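Local coordinates for BugD (Bordetella pertussis Tohama I, PDB 2F5X), which binds aspartic acid as a periplasmic solute receptor, probably delivering it to a transporter of the tripartite tricarboxylate type, at residues 205-217 against 222-235. Numbering follows the deposited sequence.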
ATOM      1  N   VAL A 205       1.765 -18.533  -7.726  1.00 12.51           N
ATOM      2  CA  VAL A 205       0.953 -18.541  -6.506  1.00 11.73           C
ATOM      3  C   VAL A 205      -0.499 -18.848  -6.863  1.00 11.31           C
ATOM      4  O   VAL A 205      -0.904 -18.651  -8.004  1.00 12.02           O
ATOM      5  CB  VAL A 205       1.034 -17.193  -5.739  1.00 10.90           C
ATOM      6  CG1 VAL A 205       2.468 -16.918  -5.291  1.00 12.03           C
ATOM      7  CG2 VAL A 205       0.485 -16.017  -6.577  1.00 11.56           C
ATOM      8  N   LYS A 206      -1.269 -19.325  -5.888  1.00 10.66           N
ATOM      9  CA  LYS A 206      -2.714 -19.494  -6.056  1.00 10.68           C
ATOM     10  C   LYS A 206      -3.366 -18.135  -5.898  1.00 10.18           C
ATOM     11  O   LYS A 206      -2.961 -17.342  -5.039  1.00  9.92           O
ATOM     12  CB  LYS A 206      -3.286 -20.472  -5.020  1.00 10.64           C
ATOM     13  CG  LYS A 206      -2.789 -21.918  -5.173  1.00 14.22           C
ATOM     14  CD  LYS A 206      -3.470 -22.613  -6.328  1.00 18.15           C
ATOM     15  CE  LYS A 206      -4.570 -23.526  -5.836  1.00 20.18           C
ATOM     16  NZ  LYS A 206      -4.150 -24.930  -5.521  1.00 16.77           N
ATOM     17  N   ALA A 207      -4.353 -17.838  -6.742  1.00 10.01           N
ATOM     18  CA  ALA A 207      -4.993 -16.525  -6.697  1.00  9.94           C
ATOM     19  C   ALA A 207      -6.502 -16.698  -6.648  1.00 10.00           C
ATOM     20  O   ALA A 207      -7.060 -17.448  -7.443  1.00  9.67           O
ATOM     21  CB  ALA A 207      -4.564 -15.673  -7.902  1.00 10.68           C
ATOM     22  N   TYR A 208      -7.157 -16.008  -5.713  1.00  9.65           N
ATOM     23  CA  TYR A 208      -8.565 -16.294  -5.396  1.00  9.72           C
ATOM     24  C   TYR A 208      -9.563 -15.179  -5.677  1.00  9.64           C
ATOM     25  O   TYR A 208     -10.693 -15.440  -6.090  1.00  9.37           O
ATOM     26  CB  TYR A 208      -8.686 -16.724  -3.935  1.00  9.70           C
ATOM     27  CG  TYR A 208      -7.885 -17.966  -3.630  1.00  9.46           C
ATOM     28  CD1 TYR A 208      -8.387 -19.236  -3.931  1.00  9.52           C
ATOM     29  CD2 TYR A 208      -6.618 -17.875  -3.051  1.00  9.82           C
ATOM     30  CE1 TYR A 208      -7.652 -20.388  -3.642  1.00  8.95           C
ATOM     31  CE2 TYR A 208      -5.875 -19.018  -2.773  1.00  8.46           C
ATOM     32  CZ  TYR A 208      -6.395 -20.267  -3.076  1.00  8.47           C
ATOM     33  OH  TYR A 208      -5.650 -21.389  -2.795  1.00  8.63           O
ATOM     34  N   ALA A 209      -9.156 -13.938  -5.438  1.00  9.87           N
ATOM     35  CA  ALA A 209     -10.091 -12.821  -5.499  1.00  9.72           C
ATOM     36  C   ALA A 209      -9.362 -11.492  -5.476  1.00  9.73           C
ATOM     37  O   ALA A 209      -8.212 -11.414  -5.047  1.00 10.35           O
ATOM     38  CB  ALA A 209     -11.071 -12.883  -4.318  1.00  9.72           C
ATOM     39  N   VAL A 210     -10.059 -10.448  -5.912  1.00 10.28           N
ATOM     40  CA  VAL A 210      -9.541  -9.080  -5.838  1.00 10.19           C
ATOM     41  C   VAL A 210     -10.415  -8.237  -4.907  1.00 10.47           C
ATOM     42  O   VAL A 210     -11.550  -8.615  -4.619  1.00 10.26           O
ATOM     43  CB  VAL A 210      -9.453  -8.425  -7.236  1.00  9.99           C
ATOM     44  CG1 VAL A 210      -8.420  -9.163  -8.095  1.00 11.42           C
ATOM     45  CG2 VAL A 210     -10.837  -8.400  -7.929  1.00 10.10           C
ATOM     46  N   THR A 211      -9.888  -7.107  -4.437  1.00 10.16           N
ATOM     47  CA  THR A 211     -10.599  -6.276  -3.462  1.00 11.30           C
ATOM     48  C   THR A 211     -11.201  -5.014  -4.067  1.00 11.97           C
ATOM     49  O   THR A 211     -11.670  -4.133  -3.342  1.00 12.45           O
ATOM     50  CB  THR A 211      -9.666  -5.865  -2.318  1.00 10.93           C
ATOM     51  OG1 THR A 211      -8.576  -5.109  -2.865  1.00 10.57           O
ATOM     52  CG2 THR A 211      -9.016  -7.094  -1.668  1.00 10.93           C
ATOM     53  N   SER A 212     -11.163  -4.917  -5.392  1.00 12.93           N
ATOM     54  CA  SER A 212     -11.774  -3.801  -6.105  1.00 13.84           C
ATOM     55  C   SER A 212     -13.289  -3.993  -6.254  1.00 14.87           C
ATOM     56  O   SER A 212     -13.803  -5.090  -6.032  1.00 14.65           O
ATOM     57  CB  SER A 212     -11.104  -3.635  -7.470  1.00 13.88           C
ATOM     58  OG  SER A 212     -10.968  -4.897  -8.099  1.00 13.94           O
ATOM     59  N   LEU A 213     -13.994  -2.913  -6.604  1.00 16.20           N
ATOM     60  CA  LEU A 213     -15.447  -2.942  -6.795  1.00 17.58           C
ATOM     61  C   LEU A 213     -15.806  -3.664  -8.094  1.00 17.74           C
ATOM     62  O   LEU A 213     -16.836  -4.335  -8.190  1.00 18.13           O
ATOM     63  CB  LEU A 213     -16.012  -1.507  -6.778  1.00 18.10           C
ATOM     64  CG  LEU A 213     -17.502  -1.222  -7.032  1.00 20.54           C
ATOM     65  CD1 LEU A 213     -18.340  -1.569  -5.814  1.00 22.18           C
ATOM     66  CD2 LEU A 213     -17.707   0.246  -7.414  1.00 22.56           C
ATOM     67  N   LYS A 214     -14.942  -3.524  -9.090  1.00 18.14           N
ATOM     68  CA  LYS A 214     -15.088  -4.243 -10.346  1.00 18.47           C
ATOM     69  C   LYS A 214     -13.828  -5.062 -10.526  1.00 17.62           C
ATOM     70  O   LYS A 214     -12.822  -4.802  -9.866  1.00 17.33           O
ATOM     71  CB  LYS A 214     -15.271  -3.263 -11.507  1.00 19.38           C
ATOM     72  CG  LYS A 214     -16.665  -2.624 -11.561  1.00 22.68           C
ATOM     73  CD  LYS A 214     -16.702  -1.307 -10.786  1.00 27.09           C
ATOM     74  CE  LYS A 214     -17.916  -0.464 -11.141  1.00 28.34           C
ATOM     75  NZ  LYS A 214     -19.171  -0.973 -10.514  1.00 29.90           N
ATOM     76  N   ARG A 215     -13.878  -6.052 -11.407  1.00 16.59           N
ATOM     77  CA  ARG A 215     -12.712  -6.903 -11.627  1.00 16.09           C
ATOM     78  C   ARG A 215     -11.524  -6.100 -12.149  1.00 15.76           C
ATOM     79  O   ARG A 215     -11.689  -5.064 -12.807  1.00 15.68           O
ATOM     80  CB  ARG A 215     -13.040  -8.061 -12.570  1.00 15.94           C
ATOM     81  CG  ARG A 215     -13.846  -9.158 -11.908  1.00 15.39           C
ATOM     82  CD  ARG A 215     -14.009 -10.402 -12.751  1.00 15.01           C
ATOM     83  NE  ARG A 215     -14.929 -11.359 -12.136  1.00 14.05           N
ATOM     84  CZ  ARG A 215     -14.932 -12.665 -12.387  1.00 15.97           C
ATOM     85  NH1 ARG A 215     -14.055 -13.189 -13.235  1.00 16.62           N
ATOM     86  NH2 ARG A 215     -15.815 -13.454 -11.791  1.00 16.63           N
ATOM     87  N   VAL A 216     -10.332  -6.575 -11.806  1.00 15.32           N
ATOM     88  CA  VAL A 216      -9.077  -6.005 -12.270  1.00 15.23           C
ATOM     89  C   VAL A 216      -8.848  -6.505 -13.699  1.00 15.37           C
ATOM     90  O   VAL A 216      -8.684  -7.701 -13.912  1.00 15.88           O
ATOM     91  CB  VAL A 216      -7.916  -6.417 -11.316  1.00 15.21           C
ATOM     92  CG1 VAL A 216      -6.546  -5.971 -11.847  1.00 14.38           C
ATOM     93  CG2 VAL A 216      -8.161  -5.861  -9.909  1.00 15.29           C
ATOM     94  N   PRO A 217      -8.884  -5.600 -14.682  1.00 16.05           N
ATOM     95  CA  PRO A 217      -8.828  -5.986 -16.102  1.00 16.17           C
ATOM     96  C   PRO A 217      -7.597  -6.810 -16.487  1.00 16.07           C
ATOM     97  O   PRO A 217      -7.697  -7.655 -17.378  1.00 16.73           O
ATOM     98  CB  PRO A 217      -8.816  -4.638 -16.840  1.00 16.58           C
ATOM     99  CG  PRO A 217      -9.369  -3.667 -15.882  1.00 17.42           C
ATOM    100  CD  PRO A 217      -9.016  -4.143 -14.506  1.00 16.16           C
ATOM    101  N   LEU A 222     -10.210 -13.310 -11.823  1.00 13.40           N
ATOM    102  CA  LEU A 222     -10.375 -13.264 -10.374  1.00 12.48           C
ATOM    103  C   LEU A 222     -11.635 -12.500 -10.002  1.00 12.35           C
ATOM    104  O   LEU A 222     -11.784 -11.329 -10.374  1.00 12.45           O
ATOM    105  CB  LEU A 222      -9.152 -12.636  -9.698  1.00 11.87           C
ATOM    106  CG  LEU A 222      -7.781 -13.287  -9.954  1.00 11.71           C
ATOM    107  CD1 LEU A 222      -6.699 -12.533  -9.172  1.00 10.40           C
ATOM    108  CD2 LEU A 222      -7.764 -14.777  -9.609  1.00 11.67           C
ATOM    109  N   PRO A 223     -12.535 -13.143  -9.253  1.00 11.82           N
ATOM    110  CA  PRO A 223     -13.756 -12.465  -8.820  1.00 11.97           C
ATOM    111  C   PRO A 223     -13.425 -11.416  -7.775  1.00 11.75           C
ATOM    112  O   PRO A 223     -12.424 -11.546  -7.041  1.00 11.02           O
ATOM    113  CB  PRO A 223     -14.587 -13.595  -8.188  1.00 12.13           C
ATOM    114  CG  PRO A 223     -13.558 -14.581  -7.692  1.00 11.76           C
ATOM    115  CD  PRO A 223     -12.454 -14.531  -8.744  1.00 12.14           C
ATOM    116  N   THR A 224     -14.255 -10.386  -7.693  1.00 11.75           N
ATOM    117  CA  THR A 224     -14.164  -9.479  -6.554  1.00 11.64           C
ATOM    118  C   THR A 224     -14.685 -10.179  -5.308  1.00 11.54           C
ATOM    119  O   THR A 224     -15.484 -11.123  -5.388  1.00 11.30           O
ATOM    120  CB  THR A 224     -14.966  -8.186  -6.768  1.00 11.42           C
ATOM    121  OG1 THR A 224     -16.365  -8.491  -6.810  1.00 12.43           O
ATOM    122  CG2 THR A 224     -14.665  -7.566  -8.127  1.00 11.87           C
HETATM  123  N   MSE A 225     -14.234  -9.713  -4.154  1.00 11.44           N
HETATM  124  CA  MSE A 225     -14.779 -10.206  -2.897  1.00 12.22           C
HETATM  125  C   MSE A 225     -16.267  -9.840  -2.821  1.00 12.96           C
HETATM  126  O   MSE A 225     -17.085 -10.621  -2.336  1.00 13.28           O
HETATM  127  CB  MSE A 225     -13.996  -9.642  -1.714  1.00 11.76           C
HETATM  128  CG  MSE A 225     -12.596 -10.223  -1.589  1.00 11.77           C
HETATM  129 SE   MSE A 225     -12.639 -12.110  -1.090  1.00 13.98          SE
HETATM  130  CE  MSE A 225     -12.954 -11.915   0.819  1.00 14.37           C
ATOM    131  N   ASP A 226     -16.609  -8.659  -3.331  1.00 14.20           N
ATOM    132  CA  ASP A 226     -17.997  -8.187  -3.349  1.00 15.53           C
ATOM    133  C   ASP A 226     -18.928  -9.166  -4.085  1.00 15.60           C
ATOM    134  O   ASP A 226     -20.000  -9.516  -3.570  1.00 15.62           O
ATOM    135  CB  ASP A 226     -18.058  -6.775  -3.953  1.00 16.64           C
ATOM    136  CG  ASP A 226     -19.458  -6.203  -3.989  1.00 20.78           C
ATOM    137  OD1 ASP A 226     -20.029  -5.914  -2.909  1.00 25.14           O
ATOM    138  OD2 ASP A 226     -20.058  -5.978  -5.059  1.00 24.92           O
ATOM    139  N   GLU A 227     -18.508  -9.630  -5.264  1.00 15.40           N
ATOM    140  CA  GLU A 227     -19.326 -10.561  -6.052  1.00 15.70           C
ATOM    141  C   GLU A 227     -19.282 -11.984  -5.488  1.00 15.64           C
ATOM    142  O   GLU A 227     -20.104 -12.836  -5.842  1.00 15.67           O
ATOM    143  CB  GLU A 227     -18.924 -10.542  -7.538  1.00 15.91           C
ATOM    144  CG  GLU A 227     -17.739 -11.439  -7.893  1.00 16.70           C
ATOM    145  CD  GLU A 227     -17.347 -11.347  -9.357  1.00 18.00           C
ATOM    146  OE1 GLU A 227     -17.970 -12.050 -10.186  1.00 20.60           O
ATOM    147  OE2 GLU A 227     -16.420 -10.573  -9.683  1.00 16.63           O
ATOM    148  N   SER A 228     -18.312 -12.234  -4.614  1.00 15.09           N
ATOM    149  CA  SER A 228     -18.152 -13.539  -3.986  1.00 15.01           C
ATOM    150  C   SER A 228     -18.973 -13.698  -2.705  1.00 15.69           C
ATOM    151  O   SER A 228     -18.895 -14.733  -2.038  1.00 16.08           O
ATOM    152  CB  SER A 228     -16.665 -13.830  -3.746  1.00 14.69           C
ATOM    153  OG  SER A 228     -15.946 -13.711  -4.962  1.00 13.90           O
ATOM    154  N   GLY A 229     -19.768 -12.677  -2.373  1.00 15.90           N
ATOM    155  CA  GLY A 229     -20.649 -12.731  -1.218  1.00 16.71           C
ATOM    156  C   GLY A 229     -20.261 -11.839  -0.049  1.00 16.85           C
ATOM    157  O   GLY A 229     -21.019 -11.727   0.926  1.00 17.57           O
ATOM    158  N   TYR A 230     -19.092 -11.211  -0.144  1.00 16.43           N
ATOM    159  CA  TYR A 230     -18.576 -10.338   0.916  1.00 16.50           C
ATOM    160  C   TYR A 230     -18.914  -8.885   0.594  1.00 17.05           C
ATOM    161  O   TYR A 230     -18.076  -8.120   0.119  1.00 16.57           O
ATOM    162  CB  TYR A 230     -17.064 -10.572   1.123  1.00 16.06           C
ATOM    163  CG  TYR A 230     -16.734 -12.033   1.371  1.00 15.43           C
ATOM    164  CD1 TYR A 230     -16.831 -12.585   2.653  1.00 14.86           C
ATOM    165  CD2 TYR A 230     -16.358 -12.871   0.322  1.00 14.39           C
ATOM    166  CE1 TYR A 230     -16.560 -13.934   2.884  1.00 15.19           C
ATOM    167  CE2 TYR A 230     -16.082 -14.218   0.545  1.00 14.96           C
ATOM    168  CZ  TYR A 230     -16.177 -14.738   1.826  1.00 15.04           C
ATOM    169  OH  TYR A 230     -15.909 -16.069   2.035  1.00 15.51           O
ATOM    170  N   LYS A 231     -20.175  -8.528   0.838  1.00 18.03           N
ATOM    171  CA  LYS A 231     -20.699  -7.202   0.513  1.00 19.49           C
ATOM    172  C   LYS A 231     -19.871  -6.108   1.189  1.00 19.27           C
ATOM    173  O   LYS A 231     -19.615  -6.176   2.391  1.00 19.58           O
ATOM    174  CB  LYS A 231     -22.178  -7.110   0.924  1.00 20.07           C
ATOM    175  CG  LYS A 231     -22.823  -5.742   0.727  1.00 23.06           C
ATOM    176  CD  LYS A 231     -24.060  -5.583   1.607  1.00 27.50           C
ATOM    177  CE  LYS A 231     -25.263  -5.161   0.785  1.00 28.85           C
ATOM    178  NZ  LYS A 231     -26.465  -5.988   1.090  1.00 30.71           N
ATOM    179  N   GLY A 232     -19.434  -5.124   0.402  1.00 18.92           N
ATOM    180  CA  GLY A 232     -18.648  -4.011   0.917  1.00 18.49           C
ATOM    181  C   GLY A 232     -17.179  -4.289   1.193  1.00 17.89           C
ATOM    182  O   GLY A 232     -16.457  -3.418   1.719  1.00 18.54           O
ATOM    183  N   PHE A 233     -16.724  -5.496   0.866  1.00 16.47           N
ATOM    184  CA  PHE A 233     -15.312  -5.830   1.006  1.00 15.27           C
ATOM    185  C   PHE A 233     -14.549  -5.172  -0.135  1.00 15.42           C
ATOM    186  O   PHE A 233     -14.294  -5.795  -1.176  1.00 15.71           O
ATOM    187  CB  PHE A 233     -15.094  -7.346   0.998  1.00 14.83           C
ATOM    188  CG  PHE A 233     -13.765  -7.775   1.559  1.00 13.56           C
ATOM    189  CD1 PHE A 233     -13.707  -8.487   2.751  1.00 13.14           C
ATOM    190  CD2 PHE A 233     -12.570  -7.469   0.898  1.00 13.65           C
ATOM    191  CE1 PHE A 233     -12.485  -8.904   3.274  1.00 13.07           C
ATOM    192  CE2 PHE A 233     -11.339  -7.866   1.417  1.00 13.57           C
ATOM    193  CZ  PHE A 233     -11.296  -8.587   2.609  1.00 13.13           C
ATOM    194  N   GLU A 234     -14.197  -3.908   0.068  1.00 14.92           N
ATOM    195  CA  GLU A 234     -13.523  -3.122  -0.955  1.00 15.22           C
ATOM    196  C   GLU A 234     -12.311  -2.464  -0.333  1.00 14.35           C
ATOM    197  O   GLU A 234     -12.416  -1.829   0.729  1.00 14.00           O
ATOM    198  CB  GLU A 234     -14.478  -2.063  -1.526  1.00 16.30           C
ATOM    199  CG  GLU A 234     -15.520  -2.619  -2.490  1.00 21.06           C
ATOM    200  CD  GLU A 234     -16.896  -1.985  -2.323  1.00 27.36           C
ATOM    201  OE1 GLU A 234     -16.978  -0.825  -1.858  1.00 30.68           O
ATOM    202  OE2 GLU A 234     -17.904  -2.646  -2.673  1.00 30.08           O
ATOM    203  N   VAL A 235     -11.150  -2.664  -0.962  1.00 13.49           N
ATOM    204  CA  VAL A 235      -9.906  -2.047  -0.514  1.00 13.15           C
ATOM    205  C   VAL A 235      -9.134  -1.545  -1.711  1.00 12.51           C
ATOM    206  O   VAL A 235      -8.719  -2.337  -2.568  1.00 12.68           O
ATOM    207  CB  VAL A 235      -8.960  -3.034   0.230  1.00 12.88           C
ATOM    208  CG1 VAL A 235      -7.782  -2.268   0.857  1.00 14.35           C
ATOM    209  CG2 VAL A 235      -9.694  -3.832   1.279  1.00 15.03           C
TER
HETATM  210  O   HOH W   1     -14.513  -6.597  -3.763  1.00 15.43           O
HETATM  211  O   HOH W   2     -18.143  -6.700  -7.686  1.00 24.01           O
HETATM  212  O   HOH W   3     -10.149  -9.319 -11.151  1.00 13.62           O
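Val210 and Thr224 pair through a single beta bridge: Val210 N donates to Pro223 O (2.8 Å), and Val210 O receives Met225 N almost head-on (C=O...N 174°). Packing is close around this bridge. Ala209 CB lies 3.7 Å from the selenium of selenomethionine Met225, whose bent chain carries CE over the centre of the Phe233 ring; Thr211 CG2 meets that ring at its edge. Thr211 O takes Val235 N, while OG1 gives a 2.8 Å bond to Val235 O in the carbonyl plane and accepts from Met113 N of strand 102-117. Strand 206-210, paired antiparallel with 102-117 in this periplasmic binding protein, is thereby tied to the loop leading into strand 236-244; the Val235 side chain is about 9 Å from the bound aspartic acid. A water joins Ser212 O, Asp226 N and Phe233 O. The outer side is more exposed and charged. Arg215, extended from CG to NE, grips Glu227 side-on, NE to OE2 and NH2 to OE1 both 3.0 Å, with the two planes turned 51° apart. Pro223 CA sits over one guanidinium face, and NH1 bonds Pro220 O. Thr224 N also donates to Glu227 OE2, helping fix the carboxylate. Elsewhere on the exposed side, Leu213 CD1 comes to 3.3 Å from Glu234 OE2.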